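PDB 3JQ0: SusD superfamily protein from Bacteroides vulgatus ATCC 8482, which is probably an outer-membrane nutrient-binding lipoprotein of the SusD family, thought to capture glycans for uptake into the cell. Local coordinates for residues K397-N400 with E401-E405; K307-R310 with N311-R315. All blocks are in the same frame, centred on the assembly; numbering follows the deposited sequence. Where two conformers were deposited one is given.

Overall arrangement
Two local contacts in the SusD family region of this largely helical chain illustrate how local contacts gather where helices begin and end. Interaction 2 comes first along the sequence, in the loop that follows strand 299-300 and leads into helix 315-319. Interaction 1 follows later, where helix 396-401 gives way to helix 403-406. Their centres lie about 14 Å apart, on the same side of the chain's centre, interaction 1 being the farther out. Both pack against helix 383-394. They also meet directly: Y398 OH is 3.0 Å from N312 OD1, a probable hydrogen bond that ties the outer helical turn to the loop beneath it.

Interaction 1 of 2, residues K397-N400 with E401-E405; sequences KYFN and EHKAE
The carbonyl oxygen of N400 is gripped by two waters, and both lead on to K403. One donates to N400 O at 2.6 Å and accepts from the backbone N of K403; the other reaches K403 NZ through a weak bond. A direct backbone bond runs from H402 N to F399 O (3.1 Å). H402 is the first residue after helix 396-401 to leave helical backbone angles, and it stands at the N-cap of helix 403-406, a one-residue junction between the two.

The H402 imidazole lies over one face of the Y398 phenol ring in an offset stack, with centroids 3.9 Å apart and planes inclined at 21°. H402 CD2 sits above the centre of the phenol. Y398 reaches this position because its CG is anti to the backbone N (chi1 -174°), which swings the ring alongside the chain toward the residue one turn later. In one of the two deposited conformers of E405, H402 ND1 donates almost straight to OE2 (2.7 Å), with the carboxylate oxygen in the imidazole plane; in that conformer the bond would fix the ring's rotation, a point that stays doubtful for the other. At the other end of the turn, K397 NZ and E401 OE2 are joined through a water.

F399 CE2 meets K403 CE at 3.9 Å, the side chains crossing at about a right angle, and F399 packs on N387, R390 and E391, holding the junction against helix 383-394.

Interaction 2 of 2, residues K307-R310 with N311-R315; sequences KGFR and NNDTR. With SO4 (sulfate ion), chain I.
The phenyl ring of F309 has the backbone of R315 over one face and the D313 carboxylate at its edge, where OD2 lies in the ring plane 3.5 Å from CD2; the ring of W316 also meets it, nearly parallel. Ring and carboxylate planes stand 82° apart. The same carboxylate meets the edge of the R315 guanidinium, which takes it side-on: NE donates to OD1, on the syn lone pair, at 3.0 Å, and NH2 to OD2 at 2.9 Å. R315 NH1 goes to E437 and E441 instead, so three acidic residues hold this buried arginine, two of them, E437 and E441, on helix 430-441.

Residues R310 to D313 form a type II beta turn, closed by D313 N donating to R310 O (3.1 Å). D313 then caps the start of helix 315-319: with chi1 at 179° its carboxylate is set beside the carbonyl carbon, where OD1 can also accept from R315 N at 2.9 Å, from above the carboxylate plane.

R310 bends at chi2 and chi3 to bring its guanidinium edge-on to a sulfate ion, probably from the crystallisation liquor. NE donates to O3 and NH2 to O2, each at 2.9 Å, while the backbone N of N311 also donates to O3. R310 NH1 forms a salt bridge with D411.

Interaction 1 of 2, residues K397-N400 with E401-E405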
loop_
_atom_site.group_PDB
_atom_site.type_symbol
_atom_site.label_atom_id
_atom_site.label_comp_id
_atom_site.label_asym_id
_atom_site.label_seq_id
_atom_site.Cartn_x
_atom_site.Cartn_y
_atom_site.Cartn_z
ATOM N N LYS A 397 1.843 -5.998 27.264
ATOM C CA LYS A 397 1.151 -6.309 28.494
ATOM C C LYS A 397 -0.137 -7.110 28.223
ATOM O O LYS A 397 -0.350 -8.196 28.781
ATOM C CB LYS A 397 0.845 -5.037 29.293
ATOM C CG LYS A 397 0.210 -5.297 30.633
ATOM C CD LYS A 397 -0.132 -4.020 31.382
ATOM C CE LYS A 397 -0.791 -4.259 32.730
ATOM N NZ LYS A 397 0.381 -4.533 33.594
ATOM N N TYR A 398 -1.001 -6.582 27.388
ATOM C CA TYR A 398 -2.240 -7.239 27.080
ATOM C C TYR A 398 -1.996 -8.522 26.327
ATOM O O TYR A 398 -2.627 -9.541 26.598
ATOM C CB TYR A 398 -3.129 -6.302 26.272
ATOM C CG TYR A 398 -4.500 -6.840 26.032
ATOM C CD1 TYR A 398 -4.773 -7.679 24.967
ATOM C CD2 TYR A 398 -5.538 -6.541 26.895
ATOM C CE1 TYR A 398 -6.052 -8.219 24.786
ATOM C CE2 TYR A 398 -6.824 -7.045 26.716
ATOM C CZ TYR A 398 -7.072 -7.879 25.668
ATOM O OH TYR A 398 -8.331 -8.393 25.503
ATOM N N PHE A 399 -1.090 -8.514 25.372
ATOM C CA PHE A 399 -0.802 -9.709 24.569
ATOM C C PHE A 399 -0.409 -10.865 25.494
ATOM O O PHE A 399 -0.934 -11.974 25.367
ATOM C CB PHE A 399 0.300 -9.385 23.585
ATOM C CG PHE A 399 0.650 -10.525 22.681
ATOM C CD1 PHE A 399 -0.073 -10.771 21.553
ATOM C CD2 PHE A 399 1.726 -11.354 22.990
ATOM C CE1 PHE A 399 0.255 -11.903 20.715
ATOM C CE2 PHE A 399 2.082 -12.442 22.192
ATOM C CZ PHE A 399 1.380 -12.675 21.064
ATOM N N ASN A 400 0.509 -10.609 26.401
ATOM C CA ASN A 400 1.011 -11.667 27.287
ATOM C C ASN A 400 -0.029 -12.206 28.236
ATOM O O ASN A 400 0.122 -13.333 28.690
ATOM C CB ASN A 400 2.252 -11.174 28.035
ATOM C CG ASN A 400 3.496 -11.066 27.119
ATOM O OD1 ASN A 400 3.559 -11.703 26.073
ATOM N ND2 ASN A 400 4.476 -10.214 27.505
ATOM N N GLU A 401 -1.051 -11.415 28.545
ATOM C CA GLU A 401 -2.120 -11.809 29.419
ATOM C C GLU A 401 -3.219 -12.552 28.658
ATOM O O GLU A 401 -4.078 -13.180 29.279
ATOM C CB GLU A 401 -2.770 -10.571 30.072
ATOM C CG GLU A 401 -2.015 -9.732 31.073
ATOM C CD GLU A 401 -2.638 -8.232 31.323
ATOM O OE1 GLU A 401 -3.424 -7.544 30.477
ATOM O OE2 GLU A 401 -2.248 -7.692 32.408
ATOM N N HIS A 402 -3.257 -12.422 27.329
ATOM C CA HIS A 402 -4.394 -12.932 26.546
ATOM C C HIS A 402 -3.971 -13.799 25.361
ATOM O O HIS A 402 -4.711 -13.901 24.370
ATOM C CB HIS A 402 -5.297 -11.782 26.056
ATOM C CG HIS A 402 -5.933 -11.041 27.182
ATOM N ND1 HIS A 402 -7.097 -11.437 27.805
ATOM C CD2 HIS A 402 -5.501 -9.948 27.841
ATOM C CE1 HIS A 402 -7.372 -10.585 28.778
ATOM N NE2 HIS A 402 -6.434 -9.671 28.814
ATOM N N LYS A 403 -2.826 -14.467 25.467
ATOM C CA LYS A 403 -2.347 -15.304 24.381
ATOM C C LYS A 403 -3.360 -16.374 23.972
ATOM O O LYS A 403 -3.461 -16.678 22.777
ATOM C CB LYS A 403 -1.005 -15.977 24.678
ATOM C CG LYS A 403 0.141 -15.064 24.782
ATOM C CD LYS A 403 1.439 -15.790 25.237
ATOM C CE LYS A 403 2.644 -14.861 25.170
ATOM N NZ LYS A 403 3.789 -15.508 25.883
ATOM N N ALA A 404 -4.071 -16.943 24.934
ATOM C CA ALA A 404 -5.007 -17.996 24.630
ATOM C C ALA A 404 -6.194 -17.512 23.786
ATOM O O ALA A 404 -6.930 -18.336 23.235
ATOM C CB ALA A 404 -5.492 -18.676 25.923
ATOM N N GLU A 405 -6.417 -16.205 23.757
ATOM C CA GLU A 405 -7.511 -15.570 23.015
ATOM C C GLU A 405 -7.061 -14.972 21.674
ATOM O O GLU A 405 -7.779 -15.061 20.690
ATOM C CB GLU A 405 -8.164 -14.444 23.832
ATOM C CG GLU A 405 -8.818 -14.841 25.146
ATOM C CD GLU A 405 -8.987 -13.637 26.046
ATOM O OE1 GLU A 405 -9.594 -12.630 25.636
ATOM O OE2 GLU A 405 -8.398 -13.659 27.129
HETATM O O HOH W 1 0.447 -7.669 33.175
HETATM O O HOH W 2 -8.431 -10.765 24.118
HETATM O O HOH W 3 -1.409 -15.344 28.008
HETATM O O HOH W 4 2.573 -14.709 28.785
#

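Interaction 2 of 2, residues K307-R310 with N311-R315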
loop_
_atom_site.group_PDB
_atom_site.type_symbol
_atom_site.label_atom_id
_atom_site.label_comp_id
_atom_site.label_asym_id
_atom_site.label_seq_id
_atom_site.Cartn_x
_atom_site.Cartn_y
_atom_site.Cartn_z
ATOM N N LYS A 307 -16.442 -5.615 12.786
ATOM C CA LYS A 307 -16.008 -6.937 12.364
ATOM C C LYS A 307 -14.548 -6.997 11.902
ATOM O O LYS A 307 -14.080 -8.004 11.417
ATOM C CB LYS A 307 -16.938 -7.509 11.294
ATOM C CG LYS A 307 -18.338 -7.880 11.815
ATOM C CD LYS A 307 -18.250 -9.139 12.722
ATOM C CE LYS A 307 -19.553 -9.767 13.098
ATOM N NZ LYS A 307 -19.384 -10.803 14.120
ATOM N N GLY A 308 -13.792 -5.921 12.093
ATOM C CA GLY A 308 -12.421 -5.834 11.618
ATOM C C GLY A 308 -11.381 -6.297 12.621
ATOM O O GLY A 308 -10.353 -6.861 12.247
ATOM N N PHE A 309 -11.625 -5.976 13.912
ATOM C CA PHE A 309 -10.581 -6.022 14.961
ATOM C C PHE A 309 -11.157 -6.569 16.237
ATOM O O PHE A 309 -12.284 -6.232 16.632
ATOM C CB PHE A 309 -10.071 -4.590 15.232
ATOM C CG PHE A 309 -9.483 -3.920 14.027
ATOM C CD1 PHE A 309 -10.313 -3.196 13.197
ATOM C CD2 PHE A 309 -8.129 -3.968 13.756
ATOM C CE1 PHE A 309 -9.802 -2.530 12.065
ATOM C CE2 PHE A 309 -7.616 -3.311 12.632
ATOM C CZ PHE A 309 -8.448 -2.617 11.808
ATOM N N ARG A 310 -10.364 -7.363 16.916
ATOM C CA ARG A 310 -10.700 -7.799 18.257
ATOM C C ARG A 310 -10.542 -6.656 19.243
ATOM O O ARG A 310 -9.756 -5.721 19.051
ATOM C CB ARG A 310 -9.795 -8.963 18.701
ATOM C CG ARG A 310 -9.772 -10.171 17.764
ATOM C CD ARG A 310 -11.162 -10.800 17.542
ATOM N NE ARG A 310 -11.865 -11.122 18.787
ATOM C CZ ARG A 310 -11.585 -12.168 19.570
ATOM N NH1 ARG A 310 -10.733 -13.087 19.186
ATOM N NH2 ARG A 310 -12.225 -12.318 20.713
ATOM N N ASN A 311 -11.262 -6.765 20.365
ATOM C CA ASN A 311 -11.140 -5.749 21.381
ATOM C C ASN A 311 -9.679 -5.630 21.837
ATOM O O ASN A 311 -8.962 -6.632 21.973
ATOM C CB ASN A 311 -12.032 -6.076 22.567
ATOM C CG ASN A 311 -13.528 -5.933 22.268
ATOM O OD1 ASN A 311 -14.005 -5.462 21.231
ATOM N ND2 ASN A 311 -14.301 -6.384 23.237
ATOM N N ASN A 312 -9.270 -4.404 22.081
ATOM C CA ASN A 312 -7.961 -4.059 22.571
ATOM C C ASN A 312 -6.842 -4.154 21.529
ATOM O O ASN A 312 -5.672 -3.883 21.859
ATOM C CB ASN A 312 -7.638 -4.835 23.870
ATOM C CG ASN A 312 -8.715 -4.633 24.913
ATOM O OD1 ASN A 312 -9.464 -5.571 25.286
ATOM N ND2 ASN A 312 -8.882 -3.388 25.254
ATOM N N ASP A 313 -7.175 -4.423 20.272
ATOM C CA ASP A 313 -6.234 -4.261 19.174
ATOM C C ASP A 313 -6.187 -2.752 18.886
ATOM O O ASP A 313 -7.160 -2.176 18.418
ATOM C CB ASP A 313 -6.691 -5.071 17.971
ATOM C CG ASP A 313 -5.782 -4.929 16.786
ATOM O OD1 ASP A 313 -4.925 -4.016 16.717
ATOM O OD2 ASP A 313 -5.936 -5.795 15.861
ATOM N N THR A 314 -5.083 -2.101 19.198
ATOM C CA THR A 314 -5.002 -0.660 19.052
ATOM C C THR A 314 -5.069 -0.200 17.595
ATOM O O THR A 314 -5.353 0.974 17.318
ATOM C CB THR A 314 -3.735 -0.028 19.710
ATOM O OG1 THR A 314 -2.616 -0.285 18.860
ATOM C CG2 THR A 314 -3.475 -0.519 21.117
ATOM N N ARG A 315 -4.884 -1.124 16.656
ATOM C CA ARG A 315 -5.017 -0.745 15.254
ATOM C C ARG A 315 -6.445 -0.312 14.911
ATOM O O ARG A 315 -6.659 0.410 13.947
ATOM C CB ARG A 315 -4.610 -1.866 14.328
ATOM C CG ARG A 315 -3.165 -2.283 14.541
ATOM C CD ARG A 315 -2.765 -3.459 13.666
ATOM N NE ARG A 315 -3.452 -4.680 14.142
ATOM C CZ ARG A 315 -3.055 -5.909 13.868
ATOM N NH1 ARG A 315 -2.070 -6.141 13.020
ATOM N NH2 ARG A 315 -3.687 -6.923 14.438
HETATM S S SO4 I . -14.305 -9.254 20.982
HETATM O O1 SO4 I . -15.436 -8.707 20.188
HETATM O O2 SO4 I . -14.493 -10.643 21.389
HETATM O O3 SO4 I . -13.210 -8.986 20.120
HETATM O O4 SO4 I . -14.416 -8.496 22.205
HETATM O O HOH W 5 -14.271 -6.564 18.586
HETATM O O HOH W 6 -7.656 -7.853 16.171
#